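Side-chain contacts in membrane-bound lytic murein transglycosylase (Agrobacterium tumefaciens, PDB 2PNW), which probably cleaves the glycan strands of peptidoglycan as a lytic transglycosylase, forming 1,6-anhydromuramoyl products as in the MltA family: residues Gln239-His244 and Gly250-Asn255; Pro18-Asp23 and Gln77-Asn82; Ser37-Ala42 and Glu56-Leu61. All coordinates share one frame; numbering follows the deposited sequence.

Contact 1: residues Gln239-His244 and Gly250-Asn255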
ATOM      1  N   GLN A 239      12.674   3.710  17.580  1.00 20.20           N
ATOM      2  CA  GLN A 239      13.546   3.867  18.782  1.00 20.60           C
ATOM      3  C   GLN A 239      14.458   5.086  18.619  1.00 20.18           C
ATOM      4  O   GLN A 239      14.619   5.885  19.553  1.00 20.68           O
ATOM      5  CB  GLN A 239      14.395   2.604  19.019  1.00 20.88           C
ATOM      6  CG  GLN A 239      15.179   2.611  20.375  1.00 22.79           C
ATOM      7  CD  GLN A 239      14.257   2.736  21.572  1.00 29.58           C
ATOM      8  OE1 GLN A 239      13.390   1.890  21.789  1.00 31.01           O
ATOM      9  NE2 GLN A 239      14.430   3.796  22.345  1.00 30.93           N
ATOM     10  N   TRP A 240      15.089   5.204  17.448  1.00 19.32           N
ATOM     11  CA  TRP A 240      16.018   6.333  17.191  1.00 18.37           C
ATOM     12  C   TRP A 240      15.280   7.638  17.361  1.00 17.32           C
ATOM     13  O   TRP A 240      15.748   8.553  18.037  1.00 17.19           O
ATOM     14  CB  TRP A 240      16.639   6.269  15.778  1.00 19.04           C
ATOM     15  CG  TRP A 240      17.710   7.329  15.601  1.00 19.12           C
ATOM     16  CD1 TRP A 240      19.061   7.170  15.824  1.00 19.79           C
ATOM     17  CD2 TRP A 240      17.527   8.698  15.209  1.00 18.25           C
ATOM     18  NE1 TRP A 240      19.721   8.356  15.586  1.00 18.78           N
ATOM     19  CE2 TRP A 240      18.807   9.312  15.227  1.00 18.56           C
ATOM     20  CE3 TRP A 240      16.404   9.477  14.867  1.00 18.18           C
ATOM     21  CZ2 TRP A 240      19.002  10.652  14.892  1.00 18.95           C
ATOM     22  CZ3 TRP A 240      16.591  10.821  14.548  1.00 18.53           C
ATOM     23  CH2 TRP A 240      17.889  11.399  14.566  1.00 19.05           C
ATOM     24  N   LEU A 241      14.085   7.721  16.776  1.00 16.21           N
ATOM     25  CA  LEU A 241      13.263   8.916  16.894  1.00 16.13           C
ATOM     26  C   LEU A 241      12.828   9.187  18.345  1.00 16.70           C
ATOM     27  O   LEU A 241      12.805  10.325  18.787  1.00 16.97           O
ATOM     28  CB  LEU A 241      12.032   8.794  15.969  1.00 15.99           C
ATOM     29  CG  LEU A 241      12.352   8.905  14.462  1.00 16.51           C
ATOM     30  CD1 LEU A 241      11.099   8.380  13.666  1.00 17.30           C
ATOM     31  CD2 LEU A 241      12.762  10.335  14.037  1.00 17.23           C
ATOM     32  N   ALA A 242      12.473   8.136  19.075  1.00 17.82           N
ATOM     33  CA  ALA A 242      12.125   8.285  20.512  1.00 19.17           C
ATOM     34  C   ALA A 242      13.322   8.832  21.319  1.00 19.59           C
ATOM     35  O   ALA A 242      13.139   9.612  22.249  1.00 21.52           O
ATOM     36  CB  ALA A 242      11.706   6.953  21.085  1.00 18.95           C
ATOM     37  N   ASP A 243      14.521   8.413  20.941  1.00 19.99           N
ATOM     38  CA  ASP A 243      15.777   8.834  21.608  1.00 20.26           C
ATOM     39  C   ASP A 243      16.323  10.193  21.161  1.00 20.09           C
ATOM     40  O   ASP A 243      17.319  10.700  21.733  1.00 18.91           O
ATOM     41  CB  ASP A 243      16.848   7.759  21.404  1.00 20.43           C
ATOM     42  CG  ASP A 243      16.561   6.499  22.189  1.00 23.39           C
ATOM     43  OD1 ASP A 243      15.855   6.578  23.202  1.00 27.26           O
ATOM     44  OD2 ASP A 243      17.063   5.443  21.796  1.00 25.64           O
ATOM     45  N   HIS A 244      15.706  10.795  20.133  1.00 19.10           N
ATOM     46  CA  HIS A 244      16.181  12.071  19.630  1.00 19.50           C
ATOM     47  C   HIS A 244      15.050  13.061  19.383  1.00 20.02           C
ATOM     48  O   HIS A 244      14.896  13.521  18.251  1.00 19.98           O
ATOM     49  CB  HIS A 244      16.970  11.862  18.328  1.00 19.60           C
ATOM     50  CG  HIS A 244      18.239  11.083  18.503  1.00 19.61           C
ATOM     51  ND1 HIS A 244      18.288   9.706  18.474  1.00 21.67           N
ATOM     52  CD2 HIS A 244      19.515  11.504  18.709  1.00 22.17           C
ATOM     53  CE1 HIS A 244      19.541   9.308  18.651  1.00 21.99           C
ATOM     54  NE2 HIS A 244      20.304  10.381  18.787  1.00 21.33           N
ATOM     55  N   GLY A 250      13.301  17.682  11.974  1.00 17.09           N
ATOM     56  CA  GLY A 250      14.210  17.788  10.818  1.00 16.84           C
ATOM     57  C   GLY A 250      14.200  16.545   9.955  1.00 17.10           C
ATOM     58  O   GLY A 250      14.261  16.621   8.722  1.00 17.01           O
ATOM     59  N   VAL A 251      14.117  15.388  10.615  1.00 15.49           N
ATOM     60  CA  VAL A 251      14.105  14.114   9.940  1.00 15.95           C
ATOM     61  C   VAL A 251      12.738  13.887   9.263  1.00 14.99           C
ATOM     62  O   VAL A 251      12.688  13.521   8.110  1.00 14.55           O
ATOM     63  CB  VAL A 251      14.437  12.966  10.921  1.00 16.12           C
ATOM     64  CG1 VAL A 251      14.201  11.583  10.268  1.00 17.13           C
ATOM     65  CG2 VAL A 251      15.919  13.094  11.414  1.00 17.36           C
ATOM     66  N   LEU A 252      11.644  14.057  10.001  1.00 15.11           N
ATOM     67  CA  LEU A 252      10.314  13.826   9.381  1.00 14.74           C
ATOM     68  C   LEU A 252      10.109  14.758   8.193  1.00 14.23           C
ATOM     69  O   LEU A 252       9.541  14.366   7.172  1.00 14.08           O
ATOM     70  CB  LEU A 252       9.200  14.070  10.397  1.00 14.94           C
ATOM     71  CG  LEU A 252       9.269  13.137  11.621  1.00 14.27           C
ATOM     72  CD1 LEU A 252       7.939  13.223  12.409  1.00 16.27           C
ATOM     73  CD2 LEU A 252       9.616  11.674  11.215  1.00 15.27           C
ATOM     74  N   TRP A 253      10.579  15.994   8.322  1.00 14.73           N
ATOM     75  CA  TRP A 253      10.323  17.012   7.283  1.00 14.78           C
ATOM     76  C   TRP A 253      11.151  16.823   6.001  1.00 15.47           C
ATOM     77  O   TRP A 253      10.868  17.453   4.961  1.00 15.61           O
ATOM     78  CB  TRP A 253      10.512  18.414   7.882  1.00 15.38           C
ATOM     79  CG  TRP A 253       9.457  18.802   8.900  1.00 14.99           C
ATOM     80  CD1 TRP A 253       8.221  18.237   9.068  1.00 15.13           C
ATOM     81  CD2 TRP A 253       9.535  19.869   9.851  1.00 15.21           C
ATOM     82  NE1 TRP A 253       7.543  18.858  10.081  1.00 16.14           N
ATOM     83  CE2 TRP A 253       8.318  19.884  10.564  1.00 16.85           C
ATOM     84  CE3 TRP A 253      10.523  20.828  10.172  1.00 16.61           C
ATOM     85  CZ2 TRP A 253       8.055  20.813  11.581  1.00 16.59           C
ATOM     86  CZ3 TRP A 253      10.258  21.752  11.173  1.00 16.17           C
ATOM     87  CH2 TRP A 253       9.032  21.741  11.871  1.00 16.86           C
ATOM     88  N   HIS A 254      12.154  15.934   6.066  1.00 15.16           N
ATOM     89  CA  HIS A 254      12.872  15.440   4.873  1.00 14.45           C
ATOM     90  C   HIS A 254      11.874  14.786   3.927  1.00 14.31           C
ATOM     91  O   HIS A 254      12.050  14.810   2.715  1.00 15.46           O
ATOM     92  CB  HIS A 254      13.923  14.407   5.293  1.00 14.35           C
ATOM     93  CG  HIS A 254      14.594  13.708   4.152  1.00 14.54           C
ATOM     94  ND1 HIS A 254      15.441  14.358   3.281  1.00 15.99           N
ATOM     95  CD2 HIS A 254      14.612  12.403   3.796  1.00 15.78           C
ATOM     96  CE1 HIS A 254      15.928  13.487   2.411  1.00 15.73           C
ATOM     97  NE2 HIS A 254      15.430  12.291   2.698  1.00 15.32           N
ATOM     98  N   ASN A 255      10.837  14.174   4.492  1.00 14.16           N
ATOM     99  CA  ASN A 255       9.721  13.664   3.666  1.00 14.12           C
ATOM    100  C   ASN A 255       8.725  14.789   3.414  1.00 14.08           C
ATOM    101  O   ASN A 255       7.854  15.080   4.241  1.00 14.67           O
ATOM    102  CB  ASN A 255       9.015  12.471   4.337  1.00 14.02           C
ATOM    103  CG  ASN A 255       7.822  11.990   3.506  1.00 14.70           C
ATOM    104  OD1 ASN A 255       7.870  12.055   2.276  1.00 13.52           O
ATOM    105  ND2 ASN A 255       6.756  11.552   4.166  1.00 14.73           N
TER
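Val251 offers its two methyl groups to two neighbours on the preceding helix: CG2 to the indole of Trp240 and CG1 to Leu241. The pair of consecutive short helices, 234-243 and 248-252, joined by a short turn, belongs to the insert domain specific to the MltA family, and this contact is the apolar seam between them. Val251 CG2 lies 3.9 Å from Trp240 CZ3, approaching the six-membered ring obliquely. Val251 CG1 stands anti to the backbone N (chi1 171°), and there it comes within 4.2 Å of Leu241 CD2. The other branch of Leu241 reaches further along helix 248-252, its CD1 lying 4.4 Å from Leu252 CD2. The seam is thus made by methyls and the indole at ordinary van der Waals spacing, and the CA atoms of Leu241 and Val251 are 8.7 Å apart.

Around this first shell, Ile217 of helix 217-223 touches both Leu241 and Val251, while Val181 and Phe184 of helix 180-189 touch Leu241 and Leu252 respectively. Trp240 also rests on Leu221, and its NE1 makes a weak hydrogen bond to Glu226 OE1.

Within segment 239-244, the Trp240 ring has Leu241 CD2 in plane at its edge and, over one face, the imidazole of His244 from just after the helix, with His244 ND1 3.3 Å above the indole plane near its centre. The imidazole is fixed there by its own N-H: His244 ND1 donates to Trp240 O at 2.8 Å, the acceptor lying almost exactly in the imidazole plane.

Contact 2: residues Pro18-Asp23 and Gln77-Asn82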
ATOM      1  N   PRO A  18       7.036 -23.185  -5.447  1.00 33.31           N
ATOM      2  CA  PRO A  18       7.351 -23.885  -4.202  1.00 32.55           C
ATOM      3  C   PRO A  18       6.298 -23.628  -3.133  1.00 32.01           C
ATOM      4  O   PRO A  18       5.963 -22.467  -2.847  1.00 32.05           O
ATOM      5  CB  PRO A  18       8.704 -23.295  -3.798  1.00 33.05           C
ATOM      6  CG  PRO A  18       9.280 -22.748  -5.075  1.00 33.62           C
ATOM      7  CD  PRO A  18       8.080 -22.203  -5.794  1.00 33.15           C
ATOM      8  N   GLY A  19       5.754 -24.711  -2.590  1.00 31.02           N
ATOM      9  CA  GLY A  19       4.736 -24.642  -1.563  1.00 30.61           C
ATOM     10  C   GLY A  19       3.320 -24.410  -2.072  1.00 30.11           C
ATOM     11  O   GLY A  19       2.410 -24.314  -1.271  1.00 30.11           O
ATOM     12  N   TRP A  20       3.139 -24.322  -3.390  1.00 29.78           N
ATOM     13  CA  TRP A  20       1.800 -24.157  -3.991  1.00 29.70           C
ATOM     14  C   TRP A  20       0.824 -25.176  -3.417  1.00 29.83           C
ATOM     15  O   TRP A  20      -0.257 -24.824  -2.926  1.00 29.24           O
ATOM     16  CB  TRP A  20       1.856 -24.278  -5.528  1.00 29.00           C
ATOM     17  CG  TRP A  20       0.491 -24.336  -6.167  1.00 28.61           C
ATOM     18  CD1 TRP A  20      -0.152 -25.441  -6.654  1.00 27.80           C
ATOM     19  CD2 TRP A  20      -0.408 -23.240  -6.343  1.00 28.23           C
ATOM     20  NE1 TRP A  20      -1.392 -25.093  -7.147  1.00 26.21           N
ATOM     21  CE2 TRP A  20      -1.574 -23.747  -6.959  1.00 26.20           C
ATOM     22  CE3 TRP A  20      -0.331 -21.869  -6.057  1.00 29.30           C
ATOM     23  CZ2 TRP A  20      -2.667 -22.932  -7.284  1.00 27.60           C
ATOM     24  CZ3 TRP A  20      -1.420 -21.053  -6.391  1.00 28.43           C
ATOM     25  CH2 TRP A  20      -2.570 -21.593  -6.995  1.00 28.90           C
ATOM     26  N   GLY A  21       1.221 -26.445  -3.454  1.00 30.14           N
ATOM     27  CA  GLY A  21       0.392 -27.530  -2.950  1.00 30.22           C
ATOM     28  C   GLY A  21      -0.045 -27.428  -1.502  1.00 30.74           C
ATOM     29  O   GLY A  21      -1.013 -28.089  -1.089  1.00 31.54           O
ATOM     30  N   GLN A  22       0.661 -26.620  -0.717  1.00 29.75           N
ATOM     31  CA  GLN A  22       0.343 -26.483   0.699  1.00 29.85           C
ATOM     32  C   GLN A  22      -0.432 -25.194   1.031  1.00 29.07           C
ATOM     33  O   GLN A  22      -0.826 -24.982   2.181  1.00 28.62           O
ATOM     34  CB  GLN A  22       1.624 -26.576   1.542  1.00 30.22           C
ATOM     35  CG  GLN A  22       2.246 -28.001   1.583  1.00 32.89           C
ATOM     36  CD  GLN A  22       2.661 -28.501   0.212  1.00 35.13           C
ATOM     37  OE1 GLN A  22       3.514 -27.900  -0.446  1.00 37.59           O
ATOM     38  NE2 GLN A  22       2.054 -29.607  -0.233  1.00 36.42           N
ATOM     39  N   ASP A  23      -0.642 -24.338   0.029  1.00 28.23           N
ATOM     40  CA  ASP A  23      -1.325 -23.054   0.255  1.00 27.55           C
ATOM     41  C   ASP A  23      -2.842 -23.216   0.225  1.00 27.13           C
ATOM     42  O   ASP A  23      -3.376 -24.023  -0.541  1.00 26.12           O
ATOM     43  CB  ASP A  23      -0.872 -22.015  -0.785  1.00 27.36           C
ATOM     44  CG  ASP A  23      -1.313 -20.586  -0.427  1.00 29.28           C
ATOM     45  OD1 ASP A  23      -1.305 -20.220   0.776  1.00 27.44           O
ATOM     46  OD2 ASP A  23      -1.658 -19.833  -1.360  1.00 28.48           O
ATOM     47  N   GLN A  77      -7.348 -25.587  -7.414  1.00 24.36           N
ATOM     48  CA  GLN A  77      -7.737 -26.129  -8.720  1.00 24.78           C
ATOM     49  C   GLN A  77      -8.365 -25.064  -9.593  1.00 24.11           C
ATOM     50  O   GLN A  77      -8.157 -25.045 -10.806  1.00 24.11           O
ATOM     51  CB  GLN A  77      -8.701 -27.323  -8.578  1.00 25.34           C
ATOM     52  CG  GLN A  77      -9.061 -27.978  -9.929  1.00 29.27           C
ATOM     53  CD  GLN A  77      -7.858 -28.630 -10.608  1.00 33.82           C
ATOM     54  OE1 GLN A  77      -7.215 -29.510 -10.039  1.00 36.19           O
ATOM     55  NE2 GLN A  77      -7.558 -28.205 -11.830  1.00 33.70           N
ATOM     56  N   PHE A  78      -9.140 -24.172  -8.984  1.00 22.91           N
ATOM     57  CA  PHE A  78      -9.668 -23.050  -9.732  1.00 22.10           C
ATOM     58  C   PHE A  78      -8.562 -22.327 -10.513  1.00 21.92           C
ATOM     59  O   PHE A  78      -8.704 -22.064 -11.722  1.00 22.53           O
ATOM     60  CB  PHE A  78     -10.353 -22.038  -8.807  1.00 21.34           C
ATOM     61  CG  PHE A  78     -10.718 -20.766  -9.516  1.00 21.18           C
ATOM     62  CD1 PHE A  78     -11.827 -20.731 -10.358  1.00 21.03           C
ATOM     63  CD2 PHE A  78      -9.931 -19.609  -9.371  1.00 21.31           C
ATOM     64  CE1 PHE A  78     -12.158 -19.555 -11.076  1.00 23.04           C
ATOM     65  CE2 PHE A  78     -10.237 -18.449 -10.073  1.00 20.96           C
ATOM     66  CZ  PHE A  78     -11.363 -18.416 -10.929  1.00 20.56           C
ATOM     67  N   PHE A  79      -7.477 -21.988  -9.823  1.00 21.60           N
ATOM     68  CA  PHE A  79      -6.375 -21.245 -10.455  1.00 22.18           C
ATOM     69  C   PHE A  79      -5.630 -22.077 -11.495  1.00 23.21           C
ATOM     70  O   PHE A  79      -5.265 -21.562 -12.560  1.00 23.25           O
ATOM     71  CB  PHE A  79      -5.413 -20.655  -9.403  1.00 21.30           C
ATOM     72  CG  PHE A  79      -6.042 -19.558  -8.588  1.00 21.30           C
ATOM     73  CD1 PHE A  79      -6.228 -18.280  -9.134  1.00 20.63           C
ATOM     74  CD2 PHE A  79      -6.514 -19.814  -7.306  1.00 22.11           C
ATOM     75  CE1 PHE A  79      -6.853 -17.262  -8.395  1.00 19.69           C
ATOM     76  CE2 PHE A  79      -7.152 -18.801  -6.568  1.00 21.43           C
ATOM     77  CZ  PHE A  79      -7.322 -17.533  -7.120  1.00 18.76           C
ATOM     78  N   GLU A  80      -5.396 -23.349 -11.179  1.00 24.10           N
ATOM     79  CA  GLU A  80      -4.748 -24.279 -12.128  1.00 24.92           C
ATOM     80  C   GLU A  80      -5.503 -24.427 -13.433  1.00 25.08           C
ATOM     81  O   GLU A  80      -4.884 -24.508 -14.478  1.00 25.86           O
ATOM     82  CB  GLU A  80      -4.526 -25.654 -11.487  1.00 25.60           C
ATOM     83  CG  GLU A  80      -3.688 -25.562 -10.226  1.00 29.03           C
ATOM     84  CD  GLU A  80      -3.156 -26.895  -9.754  1.00 35.97           C
ATOM     85  OE1 GLU A  80      -2.865 -27.755 -10.624  1.00 38.78           O
ATOM     86  OE2 GLU A  80      -3.019 -27.065  -8.513  1.00 35.89           O
ATOM     87  N   THR A  81      -6.831 -24.426 -13.370  1.00 25.09           N
ATOM     88  CA  THR A  81      -7.692 -24.535 -14.538  1.00 25.70           C
ATOM     89  C   THR A  81      -7.771 -23.229 -15.338  1.00 25.86           C
ATOM     90  O   THR A  81      -7.795 -23.256 -16.576  1.00 25.70           O
ATOM     91  CB  THR A  81      -9.120 -24.982 -14.118  1.00 25.87           C
ATOM     92  OG1 THR A  81      -9.057 -26.283 -13.543  1.00 27.53           O
ATOM     93  CG2 THR A  81     -10.100 -25.015 -15.306  1.00 27.23           C
ATOM     94  N   ASN A  82      -7.784 -22.097 -14.634  1.00 24.53           N
ATOM     95  CA  ASN A  82      -8.215 -20.831 -15.226  1.00 24.40           C
ATOM     96  C   ASN A  82      -7.136 -19.753 -15.360  1.00 24.25           C
ATOM     97  O   ASN A  82      -7.391 -18.654 -15.879  1.00 24.10           O
ATOM     98  CB  ASN A  82      -9.428 -20.304 -14.452  1.00 24.12           C
ATOM     99  CG  ASN A  82     -10.634 -21.195 -14.607  1.00 26.21           C
ATOM    100  OD1 ASN A  82     -11.076 -21.468 -15.730  1.00 25.74           O
ATOM    101  ND2 ASN A  82     -11.166 -21.679 -13.484  1.00 23.54           N
TER
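The Trp20 indole meets helix 72-82 with its edge: Glu80 OE2 lies in the ring plane beyond NE1, and Phe79 CB sits near that plane at the six-membered end, 3.8 Å from Trp20 CH2. Phe79 turns its own ring away from this touch, and one face of it is covered by Phe78 CD2, 3.7 Å above the ring centre. A further aromatic, Phe14, also meets the Trp20 ring.

The polar link is a nearly straight hydrogen bond from Trp20 NE1 to Glu80 OE2, 2.9 Å long with an angle of 169° at the hydrogen. The N-H stays in the indole plane but comes to the carboxylate from above, 48° out of its plane. Glu80 CG lies beside the backbone N (chi1 -58°) and the chain is extended beyond it, running back alongside the indole, with Glu80 CG 3.9 Å from Trp20 NE1. Bond and edge contact together would fix the rotation of the indole.

On the loop side, Trp20 heads the 3-10 turn 20-22, closed by Asp23 N to Trp20 O at 3.0 Å. Asp23 pairs with Arg285 and accepts from Leu319 N. Leu319 of strand 316-324 also touches both Trp20 and Phe79, so turn and helix cover strands of the 3D domain, a family of the double-psi beta-barrel clan.

Contact 3: residues Ser37-Ala42 and Glu56-Leu61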
ATOM      1  N   SER A  37     -17.345  -6.695  -8.227  1.00 17.34           N
ATOM      2  CA  SER A  37     -18.370  -5.709  -7.884  1.00 18.24           C
ATOM      3  C   SER A  37     -17.886  -4.293  -8.159  1.00 18.18           C
ATOM      4  O   SER A  37     -18.620  -3.466  -8.721  1.00 18.42           O
ATOM      5  CB  SER A  37     -18.786  -5.881  -6.403  1.00 18.98           C
ATOM      6  OG  SER A  37     -19.818  -4.973  -6.054  1.00 22.92           O
ATOM      7  N   HIS A  38     -16.653  -3.989  -7.750  1.00 17.86           N
ATOM      8  CA  HIS A  38     -16.101  -2.669  -7.999  1.00 17.62           C
ATOM      9  C   HIS A  38     -16.015  -2.395  -9.515  1.00 17.86           C
ATOM     10  O   HIS A  38     -16.418  -1.317  -9.983  1.00 17.85           O
ATOM     11  CB  HIS A  38     -14.718  -2.516  -7.355  1.00 17.97           C
ATOM     12  CG  HIS A  38     -14.029  -1.242  -7.727  1.00 18.17           C
ATOM     13  ND1 HIS A  38     -14.442  -0.012  -7.254  1.00 18.65           N
ATOM     14  CD2 HIS A  38     -12.971  -1.002  -8.537  1.00 19.50           C
ATOM     15  CE1 HIS A  38     -13.674   0.935  -7.773  1.00 16.86           C
ATOM     16  NE2 HIS A  38     -12.778   0.361  -8.555  1.00 19.55           N
ATOM     17  N   LEU A  39     -15.475  -3.344 -10.279  1.00 16.38           N
ATOM     18  CA  LEU A  39     -15.255  -3.087 -11.721  1.00 16.84           C
ATOM     19  C   LEU A  39     -16.562  -3.010 -12.506  1.00 18.20           C
ATOM     20  O   LEU A  39     -16.590  -2.461 -13.618  1.00 18.57           O
ATOM     21  CB  LEU A  39     -14.320  -4.126 -12.322  1.00 16.79           C
ATOM     22  CG  LEU A  39     -12.882  -4.050 -11.794  1.00 15.09           C
ATOM     23  CD1 LEU A  39     -12.068  -5.146 -12.402  1.00 15.29           C
ATOM     24  CD2 LEU A  39     -12.231  -2.669 -12.122  1.00 15.77           C
ATOM     25  N   ARG A  40     -17.637  -3.547 -11.923  1.00 18.28           N
ATOM     26  CA  ARG A  40     -18.974  -3.436 -12.542  1.00 19.61           C
ATOM     27  C   ARG A  40     -19.653  -2.108 -12.235  1.00 20.72           C
ATOM     28  O   ARG A  40     -20.741  -1.832 -12.763  1.00 22.03           O
ATOM     29  CB  ARG A  40     -19.864  -4.580 -12.078  1.00 18.72           C
ATOM     30  CG  ARG A  40     -19.483  -5.911 -12.735  1.00 18.68           C
ATOM     31  CD  ARG A  40     -20.276  -7.056 -12.112  1.00 20.96           C
ATOM     32  NE  ARG A  40     -20.143  -8.289 -12.888  1.00 23.05           N
ATOM     33  CZ  ARG A  40     -20.491  -9.499 -12.448  1.00 24.39           C
ATOM     34  NH1 ARG A  40     -20.976  -9.663 -11.211  1.00 21.45           N
ATOM     35  NH2 ARG A  40     -20.334 -10.555 -13.242  1.00 23.26           N
ATOM     36  N   ASN A  41     -19.023  -1.286 -11.397  1.00 21.20           N
ATOM     37  CA  ASN A  41     -19.680  -0.014 -11.012  0.50 22.32           C
ATOM     38  C   ASN A  41     -18.676   1.102 -10.771  1.00 22.93           C
ATOM     39  O   ASN A  41     -18.963   2.100 -10.063  1.00 24.52           O
ATOM     40  CB  ASN A  41     -20.622  -0.201  -9.803  0.50 22.36           C
ATOM     41  CG  ASN A  41     -21.666   0.939  -9.649  0.50 23.47           C
ATOM     42  OD1 ASN A  41     -22.044   1.625 -10.611  0.50 24.13           O
ATOM     43  ND2 ASN A  41     -22.144   1.120  -8.424  0.50 23.82           N
ATOM     44  N   ALA A  42     -17.523   0.992 -11.429  1.00 21.01           N
ATOM     45  CA  ALA A  42     -16.520   2.054 -11.355  1.00 21.10           C
ATOM     46  C   ALA A  42     -15.686   2.036 -12.617  1.00 20.63           C
ATOM     47  O   ALA A  42     -15.764   1.077 -13.380  1.00 21.51           O
ATOM     48  CB  ALA A  42     -15.604   1.855 -10.113  1.00 20.28           C
ATOM     49  N   GLU A  56      -9.482  -8.182 -19.163  1.00 19.07           N
ATOM     50  CA  GLU A  56      -8.908  -9.546 -19.126  1.00 19.80           C
ATOM     51  C   GLU A  56      -9.031 -10.142 -17.717  1.00 18.99           C
ATOM     52  O   GLU A  56      -9.403 -11.301 -17.546  1.00 18.51           O
ATOM     53  CB  GLU A  56      -7.452  -9.543 -19.608  1.00 20.22           C
ATOM     54  CG  GLU A  56      -7.370  -9.416 -21.151  1.00 21.63           C
ATOM     55  CD  GLU A  56      -5.975  -9.171 -21.708  1.00 22.88           C
ATOM     56  OE1 GLU A  56      -5.106  -8.536 -21.055  1.00 23.98           O
ATOM     57  OE2 GLU A  56      -5.743  -9.635 -22.841  1.00 26.98           O
ATOM     58  N   LEU A  57      -8.733  -9.329 -16.714  1.00 19.48           N
ATOM     59  CA  LEU A  57      -8.929  -9.741 -15.315  1.00 18.94           C
ATOM     60  C   LEU A  57     -10.382 -10.129 -15.036  1.00 19.09           C
ATOM     61  O   LEU A  57     -10.645 -11.125 -14.366  1.00 18.77           O
ATOM     62  CB  LEU A  57      -8.507  -8.625 -14.362  1.00 19.98           C
ATOM     63  CG  LEU A  57      -8.845  -8.802 -12.856  1.00 19.96           C
ATOM     64  CD1 LEU A  57      -8.089  -9.969 -12.222  1.00 22.81           C
ATOM     65  CD2 LEU A  57      -8.622  -7.512 -12.076  1.00 21.72           C
ATOM     66  N   VAL A  58     -11.323  -9.336 -15.537  1.00 18.36           N
ATOM     67  CA  VAL A  58     -12.756  -9.616 -15.346  1.00 18.59           C
ATOM     68  C   VAL A  58     -13.118 -11.020 -15.841  1.00 19.14           C
ATOM     69  O   VAL A  58     -13.917 -11.706 -15.228  1.00 19.03           O
ATOM     70  CB  VAL A  58     -13.640  -8.516 -15.992  1.00 18.92           C
ATOM     71  CG1 VAL A  58     -15.097  -8.993 -16.182  1.00 17.78           C
ATOM     72  CG2 VAL A  58     -13.610  -7.263 -15.111  1.00 17.16           C
ATOM     73  N   SER A  59     -12.480 -11.485 -16.909  1.00 20.20           N
ATOM     74  CA  SER A  59     -12.799 -12.820 -17.390  1.00 21.44           C
ATOM     75  C   SER A  59     -12.493 -13.877 -16.325  1.00 21.05           C
ATOM     76  O   SER A  59     -13.311 -14.781 -16.126  1.00 20.68           O
ATOM     77  CB  SER A  59     -12.136 -13.139 -18.746  1.00 22.09           C
ATOM     78  OG  SER A  59     -10.735 -13.270 -18.595  1.00 25.91           O
ATOM     79  N   LEU A  60     -11.369 -13.731 -15.606  1.00 20.49           N
ATOM     80  CA  LEU A  60     -11.035 -14.623 -14.475  1.00 19.93           C
ATOM     81  C   LEU A  60     -12.001 -14.463 -13.300  1.00 19.69           C
ATOM     82  O   LEU A  60     -12.463 -15.455 -12.720  1.00 18.96           O
ATOM     83  CB  LEU A  60      -9.590 -14.400 -14.005  1.00 20.29           C
ATOM     84  CG  LEU A  60      -9.031 -15.264 -12.852  1.00 20.61           C
ATOM     85  CD1 LEU A  60      -8.981 -16.752 -13.239  1.00 21.25           C
ATOM     86  CD2 LEU A  60      -7.659 -14.786 -12.502  1.00 20.95           C
ATOM     87  N   LEU A  61     -12.324 -13.210 -12.966  1.00 18.56           N
ATOM     88  CA  LEU A  61     -13.209 -12.923 -11.848  1.00 17.88           C
ATOM     89  C   LEU A  61     -14.592 -13.522 -12.065  1.00 18.56           C
ATOM     90  O   LEU A  61     -15.214 -14.016 -11.124  1.00 17.77           O
ATOM     91  CB  LEU A  61     -13.333 -11.406 -11.629  1.00 17.42           C
ATOM     92  CG  LEU A  61     -12.013 -10.673 -11.346  1.00 16.41           C
ATOM     93  CD1 LEU A  61     -12.333  -9.183 -11.175  1.00 17.37           C
ATOM     94  CD2 LEU A  61     -11.326 -11.236 -10.114  1.00 16.76           C
TER
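Arg40 NH2 is gripped by two carboxylates of helix 54-66, in salt bridges to Glu62 OE2 and Glu65 OE1; Arg40 follows Leu39, the residue that makes the apolar contact with segment 56-61. The arginine chain is stretched out, and its guanidinium group ties the chain at Arg40 to the flank of helix 54-66.

Apart from this charged link, a single methyl does the work. Leu39 CD1 enters between three side chains of helix 54-66, coming closest to Val58 CG2 at 3.8 Å and standing 4.2 Å from both Leu57 CD2 and Leu61 CD1. Its position follows from an extended side chain: CG lies anti to the carbonyl carbon (chi1 -67°) and CD1 continues straight on from CA (chi2 178°), which carries it out toward helix 54-66. The side chains of Leu39 and Val58 run antiparallel alongside each other, and that of Leu57 lies across Leu39, nearly perpendicular to it. Leu57 and Leu61, one turn apart, together with Val58 form the patch that receives the methyl, and Leu57 and Leu61 are buried.

Within helix 54-66, Ser59 OG donates to Glu56 O at 2.6 Å, in the carbonyl plane and on a lone pair, while Ser59 N makes a weak bond to the same oxygen.

The same face of helix 54-66 meets more of helix 28-39: Ile35 touches Leu57 and Leu61, and Leu36 touches Val58. Leu60 of helix 54-66 faces helix 72-82 instead, and Glu56 is salt-bridged to Arg369, just past helix 364-367. Helix 54-66 is thus packed among three others: 28-39, 72-82 and 364-367.

Overall arrangement
Contacts 2 and 3 are neighbours, joined through helices 54-66 and 72-82. Contact 3 is nested inside the chain loop that contact 2 closes, their centres lie 22 Å apart, and they touch where the two helices meet: Phe78 CZ is 3.6 Å from Leu60 O. Contact 1 lies in the MltA insert domain, with its centre 44 Å from that of contact 2 and 42 Å from that of contact 3; the nearest atoms are about 32 Å and 26 Å away. If the glycan strand binds in a groove between two domains, as in MltA, contact 1 probably lies to one side of it, with contacts 2 and 3 across the chain's centre.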